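Local coordinates for LPG0439 HIT-related domain-containing protein (Legionella pneumophila subsp. pneumophila, PDB 5L0L), which is of unknown function but, in this fragment of a longer, probably membrane-bound protein, carries a HIT-related domain that may bind nucleotides, at residues A[20-25]-A[41-46]; A[53-58]-A[67-72]; A[103-108]-A[158-163]; A[83-88]-A[191-196]. All coordinates share one frame; numbering follows the deposited sequence. Where two conformers were deposited one is given.

Overall arrangement
Contacts 1 and 2 involve strands of the six-stranded antiparallel sheet or the loops at their ends, contact 4 joins two helices packed on it, and contact 3 lies at the sulfate site. Contact 1 is partly buried and joins the ends of strands 25-31 and 35-41 through one hydroxyl bond and one backbone bond. Contact 2 is buried and is made by aromatic and arginine side chains. Contact 4, also buried, relies on a tyrosine ring and a water. Contacts 2 and 4 touch where Ile53 meets Ala83 and Met86 of helix 73-92. Contact 3 is polar and partly buried. Its centre lies about 29 Å from that of contact 4, yet both reach the second subunit.

Contact 1: A[20-25]-A[41-46]; sequences TRAGTS and LNPTDC
Thr24 grips Leu41 twice, once with its side chain and once with its backbone. Its hydroxyl OG1 donates to Leu41 O at 2.7 Å, and the donor lies in the plane of that carbonyl. In return, Leu41 N donates to Thr24 O at 2.9 Å. The donor of this second bond is tilted 29° from the carbonyl plane. The pair is thus held by one hydroxyl bond and one backbone bond. The first torsion of Thr24 (chi1 69°) sets OG1 between the backbone N and the carbonyl carbon, on the side of Leu41. Thr24 CB also lies close to Leu41 O, at 3.2 Å. The methyl CG2 is turned toward Pro43 and approaches its CA at 4.2 Å.

Further out, the contact is apolar and thin. Ala22 CB meets the ring of Pro43, with 3.9 Å to Pro43 CB. Ala22 belongs to a type I turn from Thr20 to Gly23, closed by a bond from Gly23 N to Thr20 O. Beyond Leu41 the chain folds back in an Asx turn. There Asn42 OD1 accepts from Thr44 N at 2.9 Å, and also from the Thr44 hydroxyl. Helix 176-194 covers the buried side, where Leu179 touches both Thr24 and Leu41. Asn42 O is held by the indole NH of Trp174. The contact joins the entry to strand 25-31 with the exit from strand 35-41. It is typical of the open end of an antiparallel beta hairpin, here within the sheet of the HIT-related domain.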
# COMPACT_ATOMS: atom_id res chain seq x y z
N THR A 20 7.09 -20.93 -6.60
CA THR A 20 7.44 -20.79 -8.04
C THR A 20 6.71 -21.75 -8.96
O THR A 20 6.73 -21.54 -10.17
CB THR A 20 8.96 -20.94 -8.36
OG1 THR A 20 9.36 -22.31 -8.16
CG2 THR A 20 9.83 -20.01 -7.50
N ARG A 21 6.05 -22.77 -8.39
CA ARG A 21 5.39 -23.83 -9.19
C ARG A 21 4.29 -23.31 -10.11
O ARG A 21 4.08 -23.87 -11.19
CB ARG A 21 4.81 -24.94 -8.29
CG ARG A 21 4.28 -26.17 -9.06
CD ARG A 21 3.70 -27.23 -8.12
NE ARG A 21 2.64 -26.67 -7.26
CZ ARG A 21 2.56 -26.75 -5.92
NH1 ARG A 21 1.53 -26.17 -5.30
NH2 ARG A 21 3.47 -27.42 -5.19
N ALA A 22 3.60 -22.25 -9.70
CA ALA A 22 2.60 -21.61 -10.57
C ALA A 22 3.20 -21.04 -11.87
O ALA A 22 2.44 -20.76 -12.81
CB ALA A 22 1.83 -20.53 -9.81
N GLY A 23 4.53 -20.85 -11.91
CA GLY A 23 5.24 -20.42 -13.11
C GLY A 23 5.14 -18.94 -13.36
O GLY A 23 5.11 -18.50 -14.52
N THR A 24 5.05 -18.15 -12.29
CA THR A 24 4.85 -16.70 -12.45
C THR A 24 5.92 -15.84 -11.78
O THR A 24 5.77 -14.63 -11.69
CB THR A 24 3.46 -16.25 -11.96
OG1 THR A 24 3.36 -16.36 -10.54
CG2 THR A 24 2.37 -17.08 -12.60
N SER A 25 7.04 -16.45 -11.38
CA SER A 25 8.05 -15.69 -10.67
C SER A 25 8.85 -14.74 -11.60
O SER A 25 9.36 -15.15 -12.66
CB SER A 25 8.97 -16.65 -9.90
OG SER A 25 9.93 -15.88 -9.19
N LEU A 41 4.06 -12.53 -10.70
CA LEU A 41 2.74 -12.15 -11.23
C LEU A 41 1.68 -12.98 -10.48
O LEU A 41 1.90 -14.16 -10.16
CB LEU A 41 2.62 -12.35 -12.74
CG LEU A 41 3.34 -11.33 -13.59
CD1 LEU A 41 3.43 -11.86 -15.02
CD2 LEU A 41 2.63 -9.97 -13.58
N ASN A 42 0.56 -12.34 -10.19
CA ASN A 42 -0.52 -13.02 -9.49
C ASN A 42 -1.05 -14.18 -10.34
O ASN A 42 -1.52 -13.93 -11.45
CB ASN A 42 -1.63 -12.03 -9.15
CG ASN A 42 -2.67 -12.63 -8.22
OD1 ASN A 42 -3.22 -13.70 -8.51
ND2 ASN A 42 -2.95 -11.96 -7.12
N PRO A 43 -0.96 -15.43 -9.85
CA PRO A 43 -1.34 -16.56 -10.72
C PRO A 43 -2.82 -16.66 -11.02
O PRO A 43 -3.16 -17.33 -11.99
CB PRO A 43 -0.91 -17.81 -9.94
CG PRO A 43 -0.45 -17.35 -8.61
CD PRO A 43 -0.33 -15.87 -8.58
N THR A 44 -3.66 -16.01 -10.23
CA THR A 44 -5.12 -16.13 -10.40
C THR A 44 -5.84 -14.90 -10.95
O THR A 44 -7.03 -14.99 -11.21
CB THR A 44 -5.79 -16.56 -9.09
OG1 THR A 44 -5.61 -15.56 -8.08
CG2 THR A 44 -5.21 -17.85 -8.62
N ASP A 45 -5.14 -13.79 -11.15
CA ASP A 45 -5.76 -12.58 -11.63
C ASP A 45 -4.75 -11.77 -12.43
O ASP A 45 -3.80 -11.23 -11.88
CB ASP A 45 -6.28 -11.76 -10.43
CG ASP A 45 -7.16 -10.59 -10.86
OD1 ASP A 45 -7.58 -10.51 -12.04
OD2 ASP A 45 -7.46 -9.76 -9.97
N CYS A 46 -4.99 -11.67 -13.75
CA CYS A 46 -4.13 -10.93 -14.66
C CYS A 46 -4.48 -9.48 -14.79
O CYS A 46 -3.71 -8.71 -15.38
CB CYS A 46 -4.14 -11.56 -16.06
SG CYS A 46 -5.70 -11.49 -16.96

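Contact 2: A[53-58]-A[67-72]; sequences IRYLNE and FNRPYT
Arg54 and Tyr55, on strand 51-58 of the antiparallel HIT-related sheet, meet Phe67, Arg69 and Tyr71 of the loop that leads into helix 73-92. Arg54 NH2 lies at the edge of the Phe67 ring, 3.5 Å from Phe67 CE1. The guanidinium and ring planes are 34° apart. The Arg54 chain starts with CG anti to the backbone N (chi1 172°) and bends at chi2. The bend lets NE donate to Tyr55 O at 3.0 Å from above the carbonyl plane. Arg54 NH2 is also bonded to Ser16 O, and Leu56 CD2 rests off-centre on one face of the guanidinium. Together these fix the rotation of the group beside Phe67.

Tyr55 points toward the loop and receives two neighbours at its ring edge. Tyr71 CE1 comes to 4.2 Å from Tyr55 CD2. Arg69 NH2 lies in the ring plane, 3.9 Å from Tyr55 CE2. The Arg69 guanidinium stands almost upright to the Tyr55 ring, with the planes 82° apart. A shared acidic partner helps explain the closeness, since Glu75 forms a salt bridge with Arg69 NH2 and accepts from Tyr55 OH. A classic beta bulge in strand 51-58 sets Leu56 and Asn57 together against His36. The Tyr71 hydroxyl bonds to Ala66 O, and Tyr71 CE1 rests off-centre over one face of the Arg69 guanidinium. Within the loop, Arg69 NH1 donates to Pro70 O at 2.8 Å, with that oxygen close to the guanidinium plane.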
# COMPACT_ATOMS: atom_id res chain seq x y z
N ILE A 53 4.20 -9.12 -3.93
CA ILE A 53 5.51 -8.97 -3.36
C ILE A 53 5.38 -9.59 -1.98
O ILE A 53 4.51 -9.17 -1.20
CB ILE A 53 5.90 -7.49 -3.22
CG1 ILE A 53 5.86 -6.83 -4.60
CG2 ILE A 53 7.28 -7.38 -2.54
CD1 ILE A 53 6.22 -5.35 -4.59
N ARG A 54 6.20 -10.62 -1.72
CA ARG A 54 6.06 -11.44 -0.54
C ARG A 54 7.39 -11.63 0.20
O ARG A 54 8.43 -11.85 -0.41
CB ARG A 54 5.44 -12.80 -0.92
CG ARG A 54 5.42 -13.85 0.18
CD ARG A 54 6.65 -14.69 0.13
NE ARG A 54 6.63 -15.82 1.08
CZ ARG A 54 6.22 -17.07 0.80
NH1 ARG A 54 5.76 -17.42 -0.41
NH2 ARG A 54 6.28 -17.98 1.75
N TYR A 55 7.32 -11.53 1.52
CA TYR A 55 8.49 -11.74 2.36
C TYR A 55 8.67 -13.24 2.52
O TYR A 55 7.77 -13.91 3.04
CB TYR A 55 8.24 -11.09 3.72
CG TYR A 55 9.30 -11.36 4.76
CD1 TYR A 55 10.65 -11.19 4.47
CD2 TYR A 55 8.93 -11.71 6.06
CE1 TYR A 55 11.62 -11.43 5.46
CE2 TYR A 55 9.90 -11.93 7.05
CZ TYR A 55 11.24 -11.81 6.73
OH TYR A 55 12.21 -12.01 7.72
N LEU A 56 9.82 -13.75 2.10
CA LEU A 56 10.14 -15.17 2.20
C LEU A 56 10.69 -15.52 3.58
O LEU A 56 10.13 -16.35 4.28
CB LEU A 56 11.16 -15.55 1.11
CG LEU A 56 10.72 -15.39 -0.34
CD1 LEU A 56 11.92 -15.38 -1.30
CD2 LEU A 56 9.75 -16.49 -0.69
N ASN A 57 11.79 -14.89 3.93
CA ASN A 57 12.53 -15.23 5.15
C ASN A 57 13.69 -14.29 5.38
O ASN A 57 14.06 -13.50 4.51
CB ASN A 57 13.07 -16.68 5.06
CG ASN A 57 14.15 -16.82 4.01
OD1 ASN A 57 13.96 -16.52 2.84
ND2 ASN A 57 15.30 -17.31 4.43
N GLU A 58 14.31 -14.44 6.55
CA GLU A 58 15.49 -13.68 6.94
C GLU A 58 16.65 -14.67 7.07
O GLU A 58 16.46 -15.77 7.59
CB GLU A 58 15.19 -12.97 8.27
CG GLU A 58 16.38 -12.40 8.99
CD GLU A 58 17.13 -13.43 9.82
OE1 GLU A 58 16.46 -14.21 10.54
OE2 GLU A 58 18.39 -13.44 9.75
N PHE A 67 5.55 -17.35 8.77
CA PHE A 67 4.09 -17.42 8.73
C PHE A 67 3.49 -17.13 10.07
O PHE A 67 4.09 -17.41 11.12
CB PHE A 67 3.57 -18.81 8.33
CG PHE A 67 3.96 -19.28 6.96
CD1 PHE A 67 4.31 -18.40 5.92
CD2 PHE A 67 3.93 -20.66 6.67
CE1 PHE A 67 4.65 -18.89 4.66
CE2 PHE A 67 4.27 -21.14 5.42
CZ PHE A 67 4.61 -20.26 4.41
N ASN A 68 2.28 -16.56 10.07
CA ASN A 68 1.44 -16.49 11.27
C ASN A 68 2.13 -15.90 12.50
O ASN A 68 2.15 -16.50 13.58
CB ASN A 68 0.87 -17.90 11.57
CG ASN A 68 0.07 -18.47 10.40
OD1 ASN A 68 -0.41 -17.75 9.53
ND2 ASN A 68 -0.07 -19.77 10.37
N ARG A 69 2.68 -14.71 12.34
CA ARG A 69 3.34 -14.05 13.44
C ARG A 69 3.39 -12.55 13.19
O ARG A 69 3.24 -12.12 12.02
CB ARG A 69 4.74 -14.62 13.65
CG ARG A 69 5.72 -14.43 12.49
CD ARG A 69 7.16 -14.60 13.00
NE ARG A 69 8.19 -14.56 11.96
CZ ARG A 69 8.74 -13.45 11.47
NH1 ARG A 69 8.35 -12.23 11.89
NH2 ARG A 69 9.73 -13.55 10.58
N PRO A 70 3.64 -11.78 14.25
CA PRO A 70 3.97 -10.39 14.01
C PRO A 70 5.23 -10.23 13.18
O PRO A 70 6.19 -11.04 13.29
CB PRO A 70 4.23 -9.83 15.44
CG PRO A 70 3.50 -10.75 16.36
CD PRO A 70 3.64 -12.10 15.70
N TYR A 71 5.24 -9.16 12.39
CA TYR A 71 6.40 -8.81 11.59
C TYR A 71 7.08 -7.61 12.23
O TYR A 71 6.44 -6.70 12.75
CB TYR A 71 6.01 -8.55 10.09
CG TYR A 71 5.44 -9.81 9.51
CD1 TYR A 71 6.26 -10.90 9.25
CD2 TYR A 71 4.08 -9.95 9.30
CE1 TYR A 71 5.73 -12.10 8.80
CE2 TYR A 71 3.55 -11.11 8.83
CZ TYR A 71 4.36 -12.20 8.61
OH TYR A 71 3.81 -13.37 8.17
N THR A 72 8.40 -7.63 12.15
CA THR A 72 9.21 -6.56 12.71
C THR A 72 9.19 -5.38 11.78
O THR A 72 8.87 -5.50 10.60
CB THR A 72 10.67 -7.01 12.91
OG1 THR A 72 11.33 -7.17 11.65
CG2 THR A 72 10.74 -8.33 13.68

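Contact 3: A[103-108]-A[158-163]; sequences GNNSQS and LIAKNK. With SO4 (sulfate ion), chain C.
Asn105 and Lys161 bring the two backbones closest, with their CA atoms 6.0 Å apart, where a short 3-10 turn at 104-105 faces the irregular segment 158-163. The side chain of Asn105 bridges the gap. Its OD1 accepts from Lys161 N at 2.8 Å. The N-H points almost straight at the oxygen (173°), though the donor is tilted 33° from the plane of the amide carbonyl. A water 2.7 Å from Asn105 OD1 accepts from Asn162 N and probably links the two; Lys161 N is bonded directly.

With CG anti to its own carbonyl carbon (chi1 -66°), Asn105 sends its amide across to the other segment. The extended chain of Lys161 runs alongside this amide. Lys161 CG lies 3.7 Å from Asn105 OD1, and CE passes near ND2. The far end of Lys161 has a long, weak ion pair with Glu123. Lys163 turns back, and its NZ donates to Ala160 O at 2.8 Å.

With its backbone amides the same turn also holds a sulfate ion, probably picked up from the crystallisation solution. Gly103 N donates to sulfate O3 at 2.8 Å and Asn105 N to sulfate O2 at 2.8 Å. His128 NE2 and His130 NE2 also bond to the ion. In the second subunit, Gln98 bonds to Asn104 OD1 and Met155 packs on Ala160. His128 and His130 alternate in strand 128-134, with Trp132 next in step, which resembles the His-x-His-x-His motif of HIT proteins. The sulfate probably marks where a substrate phosphate would sit in such a site.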
# COMPACT_ATOMS: atom_id res chain seq x y z
N GLY A 103 -4.22 -8.67 3.39
CA GLY A 103 -4.24 -9.91 4.17
C GLY A 103 -5.62 -10.42 4.55
O GLY A 103 -5.70 -11.34 5.39
N ASN A 104 -6.70 -9.90 3.94
CA ASN A 104 -8.05 -10.30 4.34
C ASN A 104 -8.30 -11.81 4.18
O ASN A 104 -9.05 -12.42 4.97
CB ASN A 104 -9.09 -9.59 3.51
CG ASN A 104 -9.06 -8.08 3.71
OD1 ASN A 104 -8.94 -7.58 4.85
ND2 ASN A 104 -9.12 -7.37 2.61
N ASN A 105 -7.66 -12.39 3.17
CA ASN A 105 -7.90 -13.81 2.89
C ASN A 105 -7.22 -14.77 3.86
O ASN A 105 -7.42 -15.97 3.71
CB ASN A 105 -7.52 -14.14 1.45
CG ASN A 105 -8.42 -13.46 0.46
OD1 ASN A 105 -9.55 -13.07 0.78
ND2 ASN A 105 -7.94 -13.33 -0.77
N SER A 106 -6.42 -14.28 4.78
CA SER A 106 -5.85 -15.09 5.87
C SER A 106 -6.18 -14.48 7.24
O SER A 106 -5.48 -14.71 8.23
CB SER A 106 -4.33 -15.23 5.68
OG SER A 106 -3.67 -13.98 5.61
N GLN A 107 -7.25 -13.69 7.31
CA GLN A 107 -7.72 -13.08 8.56
C GLN A 107 -9.19 -13.39 8.76
O GLN A 107 -9.96 -13.41 7.81
CB GLN A 107 -7.49 -11.57 8.54
CG GLN A 107 -6.01 -11.17 8.54
CD GLN A 107 -5.74 -9.77 8.07
OE1 GLN A 107 -6.64 -8.94 7.93
NE2 GLN A 107 -4.48 -9.50 7.74
N SER A 108 -9.61 -13.69 10.01
CA SER A 108 -11.01 -14.00 10.27
C SER A 108 -11.41 -13.45 11.66
O SER A 108 -10.57 -12.97 12.41
CB SER A 108 -11.25 -15.52 10.17
OG SER A 108 -10.47 -16.18 11.14
N LEU A 158 -9.57 -6.05 -5.41
CA LEU A 158 -8.59 -7.14 -5.37
C LEU A 158 -9.20 -8.52 -5.10
O LEU A 158 -8.50 -9.52 -5.26
CB LEU A 158 -7.45 -6.85 -4.38
CG LEU A 158 -6.59 -5.65 -4.78
CD1 LEU A 158 -5.69 -5.25 -3.62
CD2 LEU A 158 -5.74 -5.87 -6.04
N ILE A 159 -10.48 -8.54 -4.70
CA ILE A 159 -11.31 -9.73 -4.56
C ILE A 159 -11.02 -10.40 -3.23
O ILE A 159 -9.97 -11.03 -3.07
CB ILE A 159 -11.18 -10.80 -5.69
CG1 ILE A 159 -11.24 -10.22 -7.09
CG2 ILE A 159 -12.31 -11.85 -5.54
CD1 ILE A 159 -12.47 -9.39 -7.40
N ALA A 160 -11.90 -10.25 -2.26
CA ALA A 160 -11.79 -10.96 -0.99
C ALA A 160 -12.57 -12.27 -1.11
O ALA A 160 -13.62 -12.30 -1.73
CB ALA A 160 -12.38 -10.09 0.12
N LYS A 161 -12.05 -13.36 -0.55
CA LYS A 161 -12.79 -14.64 -0.51
C LYS A 161 -14.10 -14.54 0.26
O LYS A 161 -15.11 -15.11 -0.13
CB LYS A 161 -11.93 -15.74 0.12
CG LYS A 161 -10.85 -16.19 -0.82
CD LYS A 161 -9.93 -17.26 -0.25
CE LYS A 161 -8.72 -17.36 -1.17
NZ LYS A 161 -8.06 -18.68 -1.14
N ASN A 162 -14.05 -13.81 1.37
CA ASN A 162 -15.22 -13.55 2.22
C ASN A 162 -15.89 -12.23 1.77
O ASN A 162 -15.29 -11.16 1.79
CB ASN A 162 -14.73 -13.48 3.67
CG ASN A 162 -15.85 -13.43 4.69
OD1 ASN A 162 -17.03 -13.41 4.35
ND2 ASN A 162 -15.47 -13.40 5.98
N LYS A 163 -17.15 -12.33 1.35
CA LYS A 163 -17.93 -11.17 0.94
C LYS A 163 -19.29 -11.20 1.64
O LYS A 163 -19.83 -12.28 1.85
CB LYS A 163 -18.17 -11.19 -0.56
CG LYS A 163 -16.93 -11.36 -1.42
CD LYS A 163 -17.30 -11.32 -2.89
CE LYS A 163 -16.09 -11.44 -3.83
NZ LYS A 163 -15.51 -12.81 -3.79
S SO4 C . -4.88 -10.89 0.52
O1 SO4 C . -3.91 -11.89 -0.02
O2 SO4 C . -5.48 -11.61 1.63
O3 SO4 C . -3.97 -9.79 0.82
O4 SO4 C . -5.71 -10.80 -0.69
O HOH W 1 -11.56 -12.80 2.63

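Contact 4: A[83-88]-A[191-196]; sequences ASLMTQ and AEYVNS
The ring of Tyr193 is met by Gln88 over one face and by Leu85 at its edge. Gln88 CB sits above the ring centre, 3.8 Å from the centroid and only 13° off the ring normal. This is a CH-pi contact. Gln88 CG continues toward the phenol end and comes to 3.6 Å from Tyr193 OH. Leu85 takes a different approach. Its CD1 lies near the ring plane, 3.6 Å from Tyr193 CD2, and the two side chains lie alongside, pointing opposite ways. Tyr193 has its CG anti to the backbone N (chi1 -171°), which carries the ring across to helix 73-92. Toward the rim of the opposite face lies Ser196 OG, which donates to Tyr193 O at 2.7 Å and caps helix 197-203 at Phe199 N.

The Gln88 chain bends at chi2, so its amide turns back over its own helix. NE2 donates to Thr87 OG1 at 2.9 Å, with that oxygen near the amide plane. OE1 accepts from a water that also bonds to Tyr193 OH at 2.6 Å. Phe199 packs against both Leu85 and Tyr193, and Val73 of the second subunit packs on Gln88 and Tyr193. The ring is therefore held by apolar contact at one face and one edge, while the water bonds to both the phenol and the Gln88 carbonyl, which probably limits the rotation of both groups.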
# COMPACT_ATOMS: atom_id res chain seq x y z
N ALA A 83 8.63 -2.78 -2.75
CA ALA A 83 7.51 -2.09 -3.39
C ALA A 83 7.94 -0.79 -4.10
O ALA A 83 7.59 -0.57 -5.25
CB ALA A 83 6.35 -1.86 -2.41
N SER A 84 8.74 0.04 -3.43
CA SER A 84 9.23 1.28 -4.04
C SER A 84 9.98 1.01 -5.35
O SER A 84 9.76 1.72 -6.35
CB SER A 84 10.13 2.03 -3.07
OG SER A 84 9.40 2.40 -1.91
N LEU A 85 10.82 -0.01 -5.34
CA LEU A 85 11.54 -0.45 -6.56
C LEU A 85 10.55 -0.84 -7.67
O LEU A 85 10.61 -0.35 -8.78
CB LEU A 85 12.46 -1.64 -6.24
CG LEU A 85 13.07 -2.39 -7.43
CD1 LEU A 85 13.88 -1.44 -8.27
CD2 LEU A 85 13.93 -3.57 -6.98
N MSE A 86 9.60 -1.73 -7.33
CA MSE A 86 8.67 -2.24 -8.33
C MSE A 86 7.77 -1.18 -8.90
O MSE A 86 7.34 -1.31 -10.05
CB MSE A 86 7.85 -3.43 -7.85
CG MSE A 86 8.67 -4.66 -7.51
SE MSE A 86 9.83 -5.26 -8.99
CE MSE A 86 8.47 -5.46 -10.36
N THR A 87 7.45 -0.12 -8.14
CA THR A 87 6.67 0.97 -8.74
C THR A 87 7.27 1.53 -10.05
O THR A 87 6.53 1.95 -10.94
CB THR A 87 6.43 2.17 -7.80
OG1 THR A 87 7.68 2.82 -7.52
CG2 THR A 87 5.71 1.75 -6.50
N GLN A 88 8.61 1.50 -10.15
CA GLN A 88 9.28 2.03 -11.33
C GLN A 88 9.07 1.19 -12.58
O GLN A 88 9.11 1.73 -13.69
CB GLN A 88 10.76 2.28 -11.03
CG GLN A 88 10.96 3.24 -9.83
CD GLN A 88 10.21 4.54 -9.98
OE1 GLN A 88 10.55 5.38 -10.84
NE2 GLN A 88 9.14 4.72 -9.19
N ALA A 191 15.24 -5.60 -15.04
CA ALA A 191 16.68 -5.76 -15.28
C ALA A 191 17.25 -4.45 -15.82
O ALA A 191 18.35 -4.03 -15.39
CB ALA A 191 16.97 -6.92 -16.20
N GLU A 192 16.53 -3.79 -16.72
CA GLU A 192 16.97 -2.47 -17.23
C GLU A 192 17.06 -1.45 -16.11
O GLU A 192 18.02 -0.67 -16.01
CB GLU A 192 16.04 -1.96 -18.32
CG GLU A 192 16.22 -2.72 -19.63
CD GLU A 192 15.15 -2.47 -20.67
OE1 GLU A 192 14.09 -1.90 -20.37
OE2 GLU A 192 15.34 -2.90 -21.82
N TYR A 193 16.03 -1.44 -15.28
CA TYR A 193 15.96 -0.44 -14.21
C TYR A 193 17.12 -0.60 -13.24
O TYR A 193 17.70 0.41 -12.78
CB TYR A 193 14.62 -0.47 -13.45
CG TYR A 193 14.53 0.72 -12.51
CD1 TYR A 193 14.35 2.01 -13.01
CD2 TYR A 193 14.73 0.57 -11.15
CE1 TYR A 193 14.32 3.12 -12.17
CE2 TYR A 193 14.70 1.66 -10.30
CZ TYR A 193 14.49 2.93 -10.80
OH TYR A 193 14.47 4.03 -9.94
N VAL A 194 17.45 -1.83 -12.90
CA VAL A 194 18.54 -2.11 -11.97
C VAL A 194 19.92 -1.60 -12.48
O VAL A 194 20.81 -1.33 -11.65
CB VAL A 194 18.60 -3.62 -11.69
CG1 VAL A 194 19.92 -4.06 -11.09
CG2 VAL A 194 17.46 -4.03 -10.79
N ASN A 195 20.06 -1.53 -13.80
CA ASN A 195 21.22 -0.97 -14.50
C ASN A 195 21.23 0.57 -14.61
O ASN A 195 22.20 1.12 -15.13
CB ASN A 195 21.33 -1.60 -15.90
CG ASN A 195 21.53 -3.11 -15.87
OD1 ASN A 195 21.14 -3.85 -16.80
ND2 ASN A 195 22.15 -3.59 -14.80
N SER A 196 20.18 1.27 -14.17
CA SER A 196 20.07 2.73 -14.32
C SER A 196 20.78 3.53 -13.19
O SER A 196 20.95 3.04 -12.09
CB SER A 196 18.62 3.18 -14.39
OG SER A 196 17.99 3.10 -13.13
O HOH W 2 13.30 6.03 -11.21